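Local coordinates for NDP-rhamnosyltransferase (Saccharopolyspora spinosa, PDB 3TSA), which belongs to the GT-B class of glycosyltransferases, built from two Rossmann-like domains that face each other across a cleft, at residues A[39-44]-A[49-54]; A[77-82]-A[147-152]; A[154-159]-A[170-175]; A[221-226]-A[243-248]; A[301-306]-A[368-373]. All coordinates share one frame; numbering follows the deposited sequence.

Contact 1 of 5, residues A[39-44]-A[49-54]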
# COMPACT_ATOMS: atom_id res chain seq x y z
N GLU A 39 -9.88 -7.04 -14.04
CA GLU A 39 -10.41 -7.65 -12.79
C GLU A 39 -9.59 -7.31 -11.54
O GLU A 39 -10.11 -7.33 -10.43
CB GLU A 39 -10.45 -9.19 -12.89
CG GLU A 39 -11.49 -9.77 -13.82
CD GLU A 39 -11.03 -9.83 -15.28
OE1 GLU A 39 -9.84 -9.62 -15.58
OE2 GLU A 39 -11.91 -10.09 -16.15
N LEU A 40 -8.30 -7.02 -11.76
CA LEU A 40 -7.38 -6.87 -10.66
C LEU A 40 -6.98 -5.44 -10.43
O LEU A 40 -6.36 -5.13 -9.43
CB LEU A 40 -6.11 -7.69 -10.91
CG LEU A 40 -6.05 -9.17 -10.59
CD1 LEU A 40 -4.53 -9.50 -10.67
CD2 LEU A 40 -6.64 -9.49 -9.20
N GLN A 41 -7.38 -4.56 -11.34
CA GLN A 41 -6.83 -3.19 -11.28
C GLN A 41 -7.12 -2.50 -9.95
O GLN A 41 -6.24 -1.88 -9.35
CB GLN A 41 -7.36 -2.31 -12.40
CG GLN A 41 -6.59 -0.99 -12.50
CD GLN A 41 -7.16 -0.08 -13.52
OE1 GLN A 41 -8.36 0.23 -13.48
NE2 GLN A 41 -6.32 0.39 -14.46
N ALA A 42 -8.38 -2.54 -9.54
CA ALA A 42 -8.79 -1.82 -8.35
C ALA A 42 -8.20 -2.45 -7.05
O ALA A 42 -7.83 -1.72 -6.10
CB ALA A 42 -10.41 -1.71 -8.34
N THR A 43 -7.99 -3.77 -7.04
CA THR A 43 -7.35 -4.43 -5.90
C THR A 43 -5.85 -3.92 -5.79
O THR A 43 -5.35 -3.58 -4.67
CB THR A 43 -7.33 -5.89 -6.13
OG1 THR A 43 -8.73 -6.28 -6.24
CG2 THR A 43 -6.75 -6.62 -4.88
N ALA A 44 -5.21 -3.86 -6.94
CA ALA A 44 -3.78 -3.44 -7.04
C ALA A 44 -3.62 -1.96 -6.59
O ALA A 44 -2.89 -1.59 -5.67
CB ALA A 44 -3.22 -3.66 -8.48
N LEU A 49 -0.40 0.12 -5.04
CA LEU A 49 0.52 -0.45 -6.01
C LEU A 49 0.33 0.08 -7.39
O LEU A 49 -0.73 0.66 -7.72
CB LEU A 49 0.47 -1.99 -6.02
CG LEU A 49 0.85 -2.51 -4.64
CD1 LEU A 49 0.53 -3.99 -4.52
CD2 LEU A 49 2.32 -2.25 -4.25
N THR A 50 1.36 -0.12 -8.22
CA THR A 50 1.21 0.27 -9.63
C THR A 50 1.04 -0.95 -10.56
O THR A 50 1.59 -2.03 -10.27
CB THR A 50 2.39 1.17 -10.12
OG1 THR A 50 3.59 0.46 -9.96
CG2 THR A 50 2.42 2.46 -9.30
N THR A 51 0.41 -0.68 -11.69
CA THR A 51 0.01 -1.72 -12.65
C THR A 51 0.49 -1.52 -14.07
O THR A 51 0.85 -0.40 -14.52
CB THR A 51 -1.52 -1.90 -12.69
OG1 THR A 51 -2.16 -0.67 -13.10
CG2 THR A 51 -2.06 -2.39 -11.35
N ALA A 52 0.59 -2.64 -14.77
CA ALA A 52 0.71 -2.63 -16.21
C ALA A 52 -0.57 -3.30 -16.69
O ALA A 52 -0.91 -4.40 -16.25
CB ALA A 52 1.93 -3.39 -16.65
N GLY A 53 -1.31 -2.62 -17.56
CA GLY A 53 -2.57 -3.24 -18.03
C GLY A 53 -2.39 -4.42 -18.98
O GLY A 53 -1.50 -4.45 -19.86
N ILE A 54 -3.24 -5.42 -18.75
CA ILE A 54 -3.30 -6.61 -19.63
C ILE A 54 -4.75 -6.70 -20.15
O ILE A 54 -5.68 -6.45 -19.36
CB ILE A 54 -2.97 -7.95 -18.81
CG1 ILE A 54 -1.53 -7.95 -18.23
CG2 ILE A 54 -3.35 -9.24 -19.70
CD1 ILE A 54 -0.45 -7.81 -19.23
O HOH W 1 -3.78 -0.93 -15.23
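Ala44 and Leu49 sit at the tight end of this contact, where helix 38-46 gives way within a few residues to strand 50-53. The backbone N of Leu49 donates to the O of Ala44 over 3.1 Å with an N-H...O angle of 149°, and it arrives tilted from the carbonyl plane, so the bond is serviceable but not straight. Leu49 CB rests against the same oxygen, 3.4 Å from Ala44 O. Two residues further along, the packing is closer still: Thr51 CG2 lies 3.3 Å from Ala44 CB, somewhat under the usual contact of two methyls. Alanine suits this place because a single methyl lets helix and strand approach so nearly. Thr51, with chi1 61°, turns CG2 opposite its carbonyl carbon and onto Ala44, leaving OG1 to face elsewhere.

The solvent side is looser. Gln41 is exposed, its chain extended through chi1 and chi2, and it meets Thr51 through a water that accepts from Gln41 NE2 at 3.0 Å and lies 2.7 Å from Thr51 OG1. The same hydroxyl is hydrogen-bonded to NE2 of His45, the next residue of the helix after Ala44. Together these segments form the second half of the beta-alpha-beta unit that begins with strand 31-36. Thr50 and Thr51 also pair with a strand of the second subunit, which continues the sheet across the interface. The chemistry implies a division of labour in Thr51: its methyl packs the strand against the helix, while its hydroxyl is held by His45 NE2 and the water.

Contact 2 of 5, residues A[77-82]-A[147-152]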
# COMPACT_ATOMS: atom_id res chain seq x y z
N GLY A 77 -12.41 -31.02 -3.62
CA GLY A 77 -11.58 -31.61 -2.58
C GLY A 77 -11.45 -33.12 -2.68
O GLY A 77 -11.07 -33.83 -1.73
N GLN A 78 -11.71 -33.64 -3.88
CA GLN A 78 -11.68 -35.09 -4.13
C GLN A 78 -10.82 -35.38 -5.37
O GLN A 78 -11.37 -35.83 -6.39
CB GLN A 78 -13.12 -35.65 -4.27
CG GLN A 78 -13.95 -35.36 -2.95
CD GLN A 78 -15.41 -35.64 -3.10
OE1 GLN A 78 -15.92 -35.67 -4.22
NE2 GLN A 78 -16.11 -35.74 -1.97
N ARG A 79 -9.51 -35.08 -5.28
CA ARG A 79 -8.61 -35.13 -6.48
C ARG A 79 -8.37 -36.58 -6.92
O ARG A 79 -8.04 -36.79 -8.10
CB ARG A 79 -7.34 -34.35 -6.26
CG ARG A 79 -7.60 -32.88 -6.50
CD ARG A 79 -6.34 -32.02 -6.24
NE ARG A 79 -5.88 -32.08 -4.86
CZ ARG A 79 -4.61 -32.33 -4.50
NH1 ARG A 79 -3.63 -32.54 -5.42
NH2 ARG A 79 -4.31 -32.39 -3.19
N ASP A 80 -8.57 -37.53 -5.99
CA ASP A 80 -8.49 -39.01 -6.32
C ASP A 80 -9.78 -39.55 -6.95
O ASP A 80 -9.95 -40.77 -7.10
CB ASP A 80 -8.28 -39.82 -5.07
CG ASP A 80 -7.06 -39.41 -4.27
OD1 ASP A 80 -6.00 -39.07 -4.87
OD2 ASP A 80 -7.16 -39.50 -3.01
N THR A 81 -10.69 -38.70 -7.36
CA THR A 81 -11.84 -39.15 -8.09
C THR A 81 -11.81 -38.62 -9.50
O THR A 81 -11.08 -37.65 -9.79
CB THR A 81 -13.19 -38.76 -7.44
OG1 THR A 81 -13.43 -37.34 -7.60
CG2 THR A 81 -13.28 -39.23 -5.99
N GLU A 82 -12.64 -39.21 -10.37
CA GLU A 82 -12.75 -38.73 -11.75
C GLU A 82 -13.33 -37.33 -11.88
O GLU A 82 -12.86 -36.52 -12.73
CB GLU A 82 -13.58 -39.72 -12.57
CG GLU A 82 -14.32 -39.08 -13.74
CD GLU A 82 -13.44 -38.90 -14.96
OE1 GLU A 82 -12.43 -39.66 -15.11
OE2 GLU A 82 -13.76 -38.01 -15.80
N PRO A 147 -3.77 -27.17 -3.81
CA PRO A 147 -4.17 -28.51 -4.28
C PRO A 147 -3.84 -28.72 -5.74
O PRO A 147 -4.53 -29.46 -6.43
CB PRO A 147 -5.70 -28.50 -4.11
CG PRO A 147 -6.09 -27.17 -3.78
CD PRO A 147 -4.88 -26.21 -3.89
N THR A 148 -2.78 -28.05 -6.22
CA THR A 148 -2.49 -28.12 -7.67
C THR A 148 -1.69 -29.29 -8.13
O THR A 148 -1.63 -29.52 -9.33
CB THR A 148 -1.90 -26.79 -8.23
OG1 THR A 148 -0.58 -26.55 -7.71
CG2 THR A 148 -2.87 -25.65 -8.01
N ALA A 149 -1.07 -30.03 -7.22
CA ALA A 149 -0.28 -31.25 -7.59
C ALA A 149 -1.07 -32.31 -8.31
O ALA A 149 -0.53 -33.18 -9.05
CB ALA A 149 0.38 -31.88 -6.43
N GLY A 150 -2.34 -32.47 -8.23
CA GLY A 150 -2.27 -33.73 -9.25
C GLY A 150 -2.59 -33.47 -10.72
O GLY A 150 -1.76 -33.15 -11.63
N PRO A 151 -3.85 -33.56 -10.97
CA PRO A 151 -4.56 -33.21 -12.20
C PRO A 151 -4.20 -31.85 -12.76
O PRO A 151 -3.90 -31.75 -13.96
CB PRO A 151 -6.03 -33.32 -11.83
CG PRO A 151 -6.05 -33.61 -10.35
CD PRO A 151 -4.73 -34.10 -9.93
N PHE A 152 -4.14 -30.81 -11.93
CA PHE A 152 -3.84 -29.45 -12.45
C PHE A 152 -2.40 -29.39 -13.00
O PHE A 152 -2.18 -28.96 -14.15
CB PHE A 152 -4.10 -28.35 -11.38
CG PHE A 152 -3.74 -26.95 -11.85
CD1 PHE A 152 -2.39 -26.54 -11.84
CD2 PHE A 152 -4.72 -26.05 -12.30
CE1 PHE A 152 -2.01 -25.26 -12.27
CE2 PHE A 152 -4.35 -24.75 -12.75
CZ PHE A 152 -3.00 -24.38 -12.71
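Arg79 reaches from a type I beta turn, Gln78 to Thr81, to the loop 147-150 that leads into helix 151-166, with Gly150 at the N-cap position. The turn is fastened by its own bonds: Gln78 O accepts from Thr81 N at 3.1 Å and from Thr81 OG1 at 2.8 Å. That hydroxyl also caps helix 82-113 through Gly84 N, a double task for which threonine is well suited.

Electrostatic contact comes next. The guanidinium lies flat over the loop backbone, with Pro147 CA 3.8 Å above its plane and over its centre, and Pro147 O on that face. The approach of Arg79 NE to Pro147 O, at 3.3 Å, has too poor an angle for a hydrogen bond. Gly150 N sits in plane at the edge, but it and NH1 are both donors. The charge is met instead by Asp190, in a salt bridge with NH1.

Apolar contacts use the arm. Arg79 and Pro147 cross at about a right angle, and a bend at chi3 (-63°) turns the flat group against the proline while Trp88 of helix 82-113 touches both. Lower on the same arm, Arg79 CG lies 4.2 Å from Pro151 CG.

Contact 3 of 5, residues A[154-159]-A[170-175]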
# COMPACT_ATOMS: atom_id res chain seq x y z
N ASP A 154 -0.39 -31.73 -13.86
CA ASP A 154 -0.18 -32.65 -15.00
C ASP A 154 -0.75 -32.09 -16.29
O ASP A 154 -0.13 -32.28 -17.36
CB ASP A 154 -0.86 -33.99 -14.71
CG ASP A 154 -0.00 -34.90 -13.81
OD1 ASP A 154 1.17 -34.56 -13.48
OD2 ASP A 154 -0.53 -35.95 -13.40
N ARG A 155 -1.94 -31.50 -16.23
CA ARG A 155 -2.56 -30.87 -17.42
C ARG A 155 -1.78 -29.66 -17.86
O ARG A 155 -1.60 -29.42 -19.05
CB ARG A 155 -4.03 -30.57 -17.10
CG ARG A 155 -4.88 -29.99 -18.26
CD ARG A 155 -4.97 -31.05 -19.43
NE ARG A 155 -5.76 -30.42 -20.46
CZ ARG A 155 -5.92 -30.87 -21.71
NH1 ARG A 155 -5.31 -31.98 -22.12
NH2 ARG A 155 -6.72 -30.18 -22.52
N ALA A 156 -1.29 -28.85 -16.91
CA ALA A 156 -0.44 -27.72 -17.27
C ALA A 156 0.83 -28.13 -18.06
O ALA A 156 1.23 -27.48 -19.04
CB ALA A 156 -0.03 -26.97 -16.01
N HIS A 157 1.47 -29.22 -17.63
CA HIS A 157 2.64 -29.77 -18.33
C HIS A 157 2.19 -30.33 -19.70
O HIS A 157 2.84 -30.05 -20.72
CB HIS A 157 3.33 -30.84 -17.47
CG HIS A 157 4.30 -30.24 -16.49
ND1 HIS A 157 5.45 -29.61 -16.90
CD2 HIS A 157 4.22 -30.04 -15.15
CE1 HIS A 157 6.08 -29.10 -15.85
NE2 HIS A 157 5.35 -29.35 -14.78
N GLU A 158 1.08 -31.05 -19.72
CA GLU A 158 0.60 -31.62 -21.02
C GLU A 158 0.40 -30.55 -22.10
O GLU A 158 0.82 -30.74 -23.26
CB GLU A 158 -0.66 -32.42 -20.84
CG GLU A 158 -1.10 -33.26 -22.06
CD GLU A 158 -2.52 -33.84 -21.87
OE1 GLU A 158 -3.15 -33.65 -20.78
OE2 GLU A 158 -3.01 -34.52 -22.80
N LEU A 159 -0.22 -29.43 -21.74
CA LEU A 159 -0.48 -28.37 -22.68
C LEU A 159 0.73 -27.45 -22.90
O LEU A 159 0.98 -26.97 -24.03
CB LEU A 159 -1.64 -27.53 -22.21
CG LEU A 159 -2.92 -28.33 -22.10
CD1 LEU A 159 -3.92 -27.49 -21.46
CD2 LEU A 159 -3.35 -28.87 -23.51
N THR A 170 13.24 -27.60 -22.13
CA THR A 170 12.87 -28.99 -21.84
C THR A 170 11.35 -29.20 -21.75
O THR A 170 10.81 -30.28 -22.08
CB THR A 170 13.52 -29.46 -20.52
OG1 THR A 170 14.93 -29.62 -20.73
CG2 THR A 170 12.91 -30.80 -20.04
N GLY A 171 10.67 -28.12 -21.35
CA GLY A 171 9.24 -28.14 -21.04
C GLY A 171 9.03 -26.93 -20.11
O GLY A 171 9.90 -26.04 -20.01
N LEU A 172 7.84 -26.86 -19.53
CA LEU A 172 7.50 -25.82 -18.54
C LEU A 172 8.52 -25.90 -17.39
O LEU A 172 8.65 -26.96 -16.75
CB LEU A 172 6.11 -26.14 -18.02
CG LEU A 172 5.48 -25.03 -17.20
CD1 LEU A 172 5.24 -23.77 -18.04
CD2 LEU A 172 4.12 -25.61 -16.80
N PRO A 173 9.29 -24.83 -17.16
CA PRO A 173 10.44 -24.99 -16.22
C PRO A 173 9.99 -25.20 -14.77
O PRO A 173 8.93 -24.70 -14.37
CB PRO A 173 11.17 -23.64 -16.30
CG PRO A 173 10.72 -23.01 -17.62
CD PRO A 173 9.37 -23.59 -17.97
N THR A 174 10.84 -25.86 -13.98
CA THR A 174 10.71 -25.84 -12.52
C THR A 174 10.99 -24.41 -12.00
O THR A 174 11.95 -23.75 -12.42
CB THR A 174 11.60 -26.96 -11.82
OG1 THR A 174 11.16 -28.23 -12.29
CG2 THR A 174 11.35 -27.01 -10.31
N PRO A 175 10.14 -23.90 -11.09
CA PRO A 175 10.48 -22.56 -10.59
C PRO A 175 11.73 -22.56 -9.70
O PRO A 175 12.06 -23.59 -9.06
CB PRO A 175 9.22 -22.14 -9.80
CG PRO A 175 8.66 -23.53 -9.29
CD PRO A 175 8.88 -24.41 -10.53
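With chi1 at -85°, His157 sets CG opposite its carbonyl carbon and swings the imidazole off the helix toward the loop 170-175. Leu172 answers with chi1 at -168°, CG lying opposite its own N, which carries the CD2 methyl over the ring. The result is a CH-pi contact: CD2 of Leu172 stands 4.3 Å from the centroid of the His157 ring, 17° off its normal and displaced toward the rim. Leu172 O approaches the ring quite differently, in its plane, 3.5 Å from His157 CE1. Carbon CE1 lies between two nitrogens, so its hydrogen is probably polarised enough to welcome an oxygen. Leucine fits because its branched end puts a methyl over the ring face; the edge contact needs only the backbone O.

Asp161 ties the two together, its OD1 being hydrogen-bonded to both His157 ND1 and Leu172 N. Inward, Leu172 CD2 also touches Ala156 CB at 4.4 Å, where a small residue leaves room for the leucine. The loop packs against helix 151-166 on its way to strand 177-180, with Leu172 filling the angle between that helix and helix 125-133, through Val129, while Arg155 and Leu159 face helix 82-113.

Contact 4 of 5, residues A[221-226]-A[243-248]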
# COMPACT_ATOMS: atom_id res chain seq x y z
N VAL A 221 -19.82 -13.21 16.77
CA VAL A 221 -19.52 -14.14 15.71
C VAL A 221 -19.43 -13.30 14.45
O VAL A 221 -20.39 -12.59 14.10
CB VAL A 221 -20.71 -15.12 15.59
CG1 VAL A 221 -20.63 -16.03 14.30
CG2 VAL A 221 -20.75 -16.00 16.85
N CYS A 222 -18.30 -13.37 13.71
CA CYS A 222 -18.23 -12.66 12.44
C CYS A 222 -18.55 -13.61 11.27
O CYS A 222 -17.92 -14.68 11.18
CB CYS A 222 -16.83 -12.04 12.25
SG CYS A 222 -16.51 -11.27 10.63
N ILE A 223 -19.36 -13.17 10.32
CA ILE A 223 -19.65 -13.90 9.09
C ILE A 223 -19.02 -13.09 8.01
O ILE A 223 -19.37 -11.91 7.81
CB ILE A 223 -21.20 -14.04 8.85
CG1 ILE A 223 -21.81 -14.86 9.97
CG2 ILE A 223 -21.44 -14.61 7.43
CD1 ILE A 223 -23.39 -14.69 9.94
N CYS A 224 -18.03 -13.70 7.33
CA CYS A 224 -17.22 -12.98 6.35
C CYS A 224 -17.06 -13.87 5.11
O CYS A 224 -16.50 -15.02 5.19
CB CYS A 224 -15.89 -12.65 6.98
SG CYS A 224 -14.92 -11.63 5.78
N MET A 225 -17.69 -13.41 4.03
CA MET A 225 -17.69 -14.08 2.72
C MET A 225 -17.36 -13.01 1.65
O MET A 225 -17.93 -11.91 1.70
CB MET A 225 -19.04 -14.78 2.45
CG MET A 225 -19.11 -15.96 3.36
SD MET A 225 -20.69 -16.72 3.26
CE MET A 225 -20.66 -17.73 4.77
N GLY A 226 -16.41 -13.32 0.76
CA GLY A 226 -15.99 -12.36 -0.28
C GLY A 226 -16.84 -12.31 -1.56
O GLY A 226 -17.78 -13.09 -1.76
N ALA A 243 -28.77 -17.02 9.55
CA ALA A 243 -29.89 -17.67 10.28
C ALA A 243 -29.35 -18.49 11.45
O ALA A 243 -29.79 -18.36 12.62
CB ALA A 243 -30.66 -18.57 9.33
N ALA A 244 -28.34 -19.32 11.20
CA ALA A 244 -27.80 -20.13 12.26
C ALA A 244 -27.22 -19.24 13.39
O ALA A 244 -27.43 -19.56 14.61
CB ALA A 244 -26.75 -21.06 11.68
N ALA A 245 -26.49 -18.19 13.04
CA ALA A 245 -25.83 -17.38 14.07
C ALA A 245 -26.87 -16.58 14.85
O ALA A 245 -26.83 -16.54 16.08
CB ALA A 245 -24.75 -16.41 13.48
N THR A 246 -27.76 -15.90 14.15
CA THR A 246 -28.58 -14.90 14.88
C THR A 246 -29.65 -15.55 15.75
O THR A 246 -30.18 -14.92 16.67
CB THR A 246 -29.21 -13.87 13.93
OG1 THR A 246 -30.03 -14.52 12.93
CG2 THR A 246 -28.12 -13.01 13.26
N GLU A 247 -30.02 -16.78 15.42
CA GLU A 247 -30.98 -17.50 16.21
C GLU A 247 -30.43 -18.05 17.51
O GLU A 247 -31.18 -18.45 18.36
CB GLU A 247 -31.49 -18.65 15.38
CG GLU A 247 -32.49 -18.16 14.36
CD GLU A 247 -33.18 -19.34 13.66
OE1 GLU A 247 -33.59 -19.10 12.51
OE2 GLU A 247 -33.30 -20.46 14.28
N LEU A 248 -29.11 -18.10 17.65
CA LEU A 248 -28.50 -18.72 18.78
C LEU A 248 -28.49 -17.75 19.95
O LEU A 248 -28.20 -16.55 19.74
CB LEU A 248 -27.08 -19.17 18.41
CG LEU A 248 -26.48 -20.16 19.42
CD1 LEU A 248 -27.24 -21.44 19.52
CD2 LEU A 248 -25.02 -20.39 19.22
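Val221 opens the contact by setting its CG1 methyl 4.2 Å from the CB of Ala245 on helix 236-246. The backbone of this strand is occupied on both flanks: Val221 is hydrogen-bonded to Glu252 and Val254 of the neighbouring strand, and Cys222 to Leu289 and Ile291 of the other. Beta-branched valine suits such an extended position, and its CG1 methyl is what the helix meets.

Cys222 turns to the other face of the sheet, where its side chain touches Leu284 and Cys287. Ile223 comes back to the helix side. Its CG1 stands opposite the carbonyl carbon (chi1 -63°), and the extended chi2 of 166° carries CD1 outward until it is 4.2 Å from Ala245 CB. One methyl on the helix therefore receives two side chains of the strand, and alanine is small enough to let the CA atoms of Val221 and Ala245 come within 7.3 Å. Alternation of this kind is that of any beta strand; the Rossmann-like feature is that strand 219-224 lies inside a parallel sheet and a helical crossover leads on to strand 251-256. Leu238, Ala241 and Val242 of helix 236-246 also pack on Ile223, so that it is buried among apolar neighbours.

Cys224 again faces the other way, toward Leu280. Met225 leaves the strand and lays its side chain on Pro237. Gly226, with no side chain, takes the N-cap position of helix 227-233, while beyond Ala245 in the other segment Leu248 N bonds back to Ala245 O at 3.2 Å.

Contact 5 of 5, residues A[301-306]-A[368-373]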
# COMPACT_ATOMS: atom_id res chain seq x y z
N THR A 301 -6.38 -14.77 8.39
CA THR A 301 -6.41 -13.65 9.33
C THR A 301 -6.98 -14.18 10.64
O THR A 301 -6.44 -13.89 11.71
CB THR A 301 -7.26 -12.49 8.81
OG1 THR A 301 -6.60 -11.91 7.69
CG2 THR A 301 -7.48 -11.43 9.85
N ALA A 302 -8.10 -14.94 10.56
CA ALA A 302 -8.67 -15.55 11.74
C ALA A 302 -7.59 -16.44 12.43
O ALA A 302 -7.40 -16.32 13.66
CB ALA A 302 -9.95 -16.34 11.43
N THR A 303 -6.91 -17.28 11.65
CA THR A 303 -6.00 -18.31 12.23
C THR A 303 -4.82 -17.57 12.90
O THR A 303 -4.48 -17.84 14.07
CB THR A 303 -5.54 -19.25 11.14
OG1 THR A 303 -6.69 -19.98 10.77
CG2 THR A 303 -4.53 -20.27 11.70
N ARG A 304 -4.30 -16.55 12.21
CA ARG A 304 -3.22 -15.68 12.77
C ARG A 304 -3.56 -15.10 14.15
O ARG A 304 -2.70 -15.02 15.06
CB ARG A 304 -2.81 -14.59 11.73
CG ARG A 304 -1.81 -13.59 12.27
CD ARG A 304 -0.47 -14.18 12.73
NE ARG A 304 0.37 -13.12 13.30
CZ ARG A 304 0.34 -12.73 14.57
NH1 ARG A 304 -0.48 -13.32 15.45
NH2 ARG A 304 1.14 -11.73 14.96
N LEU A 305 -4.83 -14.73 14.35
CA LEU A 305 -5.29 -14.08 15.53
C LEU A 305 -5.83 -15.09 16.59
O LEU A 305 -6.38 -14.70 17.63
CB LEU A 305 -6.33 -13.01 15.12
CG LEU A 305 -5.88 -11.78 14.34
CD1 LEU A 305 -7.12 -10.89 14.04
CD2 LEU A 305 -4.83 -11.10 15.21
N GLY A 306 -5.77 -16.38 16.29
CA GLY A 306 -6.15 -17.49 17.20
C GLY A 306 -7.68 -17.64 17.32
O GLY A 306 -8.17 -18.11 18.33
N ASP A 368 0.74 -20.07 16.14
CA ASP A 368 2.20 -20.24 16.46
C ASP A 368 3.03 -20.79 15.28
O ASP A 368 4.25 -20.43 15.19
CB ASP A 368 2.40 -21.15 17.68
CG ASP A 368 1.86 -20.56 18.99
OD1 ASP A 368 1.51 -19.37 19.11
OD2 ASP A 368 1.85 -21.29 19.99
N GLU A 369 2.45 -21.62 14.42
CA GLU A 369 3.13 -22.06 13.21
C GLU A 369 3.37 -20.87 12.29
O GLU A 369 4.43 -20.75 11.69
CB GLU A 369 2.30 -23.11 12.47
CG GLU A 369 2.25 -24.44 13.18
CD GLU A 369 1.55 -25.45 12.27
OE1 GLU A 369 2.11 -25.79 11.22
OE2 GLU A 369 0.43 -25.85 12.63
N ILE A 370 2.38 -19.97 12.20
CA ILE A 370 2.51 -18.77 11.40
C ILE A 370 3.62 -17.86 11.95
O ILE A 370 4.51 -17.44 11.19
CB ILE A 370 1.18 -17.99 11.32
CG1 ILE A 370 0.15 -18.83 10.53
CG2 ILE A 370 1.37 -16.68 10.58
CD1 ILE A 370 -1.30 -18.22 10.53
N THR A 371 3.56 -17.60 13.22
CA THR A 371 4.54 -16.64 13.73
C THR A 371 5.96 -17.23 13.82
O THR A 371 6.90 -16.48 14.08
CB THR A 371 4.14 -16.07 15.07
OG1 THR A 371 4.01 -17.13 16.04
CG2 THR A 371 2.87 -15.28 14.99
N ALA A 372 6.14 -18.53 13.60
CA ALA A 372 7.51 -19.12 13.52
C ALA A 372 8.13 -18.82 12.19
O ALA A 372 9.30 -19.12 11.98
CB ALA A 372 7.44 -20.64 13.67
N MET A 373 7.33 -18.31 11.23
CA MET A 373 7.85 -18.11 9.83
C MET A 373 8.50 -16.75 9.66
O MET A 373 8.10 -15.78 10.37
CB MET A 373 6.66 -18.17 8.88
CG MET A 373 6.03 -19.58 8.88
SD MET A 373 4.98 -19.53 7.42
CE MET A 373 3.88 -20.42 8.33
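Arg304 and Ile370 bring helices 296-304 and 358-371 together near their C-terminal parts, their CA atoms 6.7 Å apart. Between them the side chains form a layer that is apolar within and charged at its margin. Ile370 points its CD1 into the neighbouring helix, 4.0 Å from Thr303 CG2, and the two side chains meet at about a right angle. The same methyl comes 3.8 Å from Arg304 N, so it lies against the backbone of the last turn as well. Thr303 can give its methyl to isoleucine because its hydroxyl is employed elsewhere, hydrogen-bonded to Ala299 O, Gln309 and Tyr321.

Helix 296-304 ends in a Schellman motif, for which Gly306 supplies the positive phi of 76°, and Gly306 N reaches back to Thr303 O at 3.0 Å. The end is tied to the partner helix too, since Arg304 O is hydrogen-bonded to Ser367 OG. In this GT-B fold helix 358-371 also touches residues that follow strands of the first sheet, Ile370 meeting Gln198 and Glu369 OE2 bonding Ser185 OG, consistent with a place near the domain junction.

Arg304 runs along the outer margin. Its CG stands opposite the backbone N, and a bend at chi2 (60°) folds the chain past Ile370 to Thr371. CD passes 3.8 Å from CG2 of Ile370, and the guanidinium then has one face covered by Thr371, whose CG2 sits over its centre, 3.6 Å from Arg304 CZ. Thr371 presents this methyl because chi1 (60°) sets CG2 opposite the carbonyl carbon, while OG1 makes a weak hydrogen bond to Ser367 O.

Contacts 1, 2 and 3 lie in the half of the chain built round the first sheet, contacts 4 and 5 in the half built round the second. Contacts 1 and 4 are buried helix-to-strand packing in parallel sheets, each relying on an alanine methyl, though contact 1 adds a backbone hydrogen bond and a bridging water while contact 4 is wholly apolar. Contacts 2 and 3 share helix 151-166, their centres 16 Å apart; the first meets its start with an arginine, whereas in contact 3 the loop lays a leucine on a histidine of the helix. Contacts 2 and 5, both partly buried, lay guanidinium groups flat. Contacts 3 and 4 lie on opposite sides of the chain's centre, about 42 Å between centres.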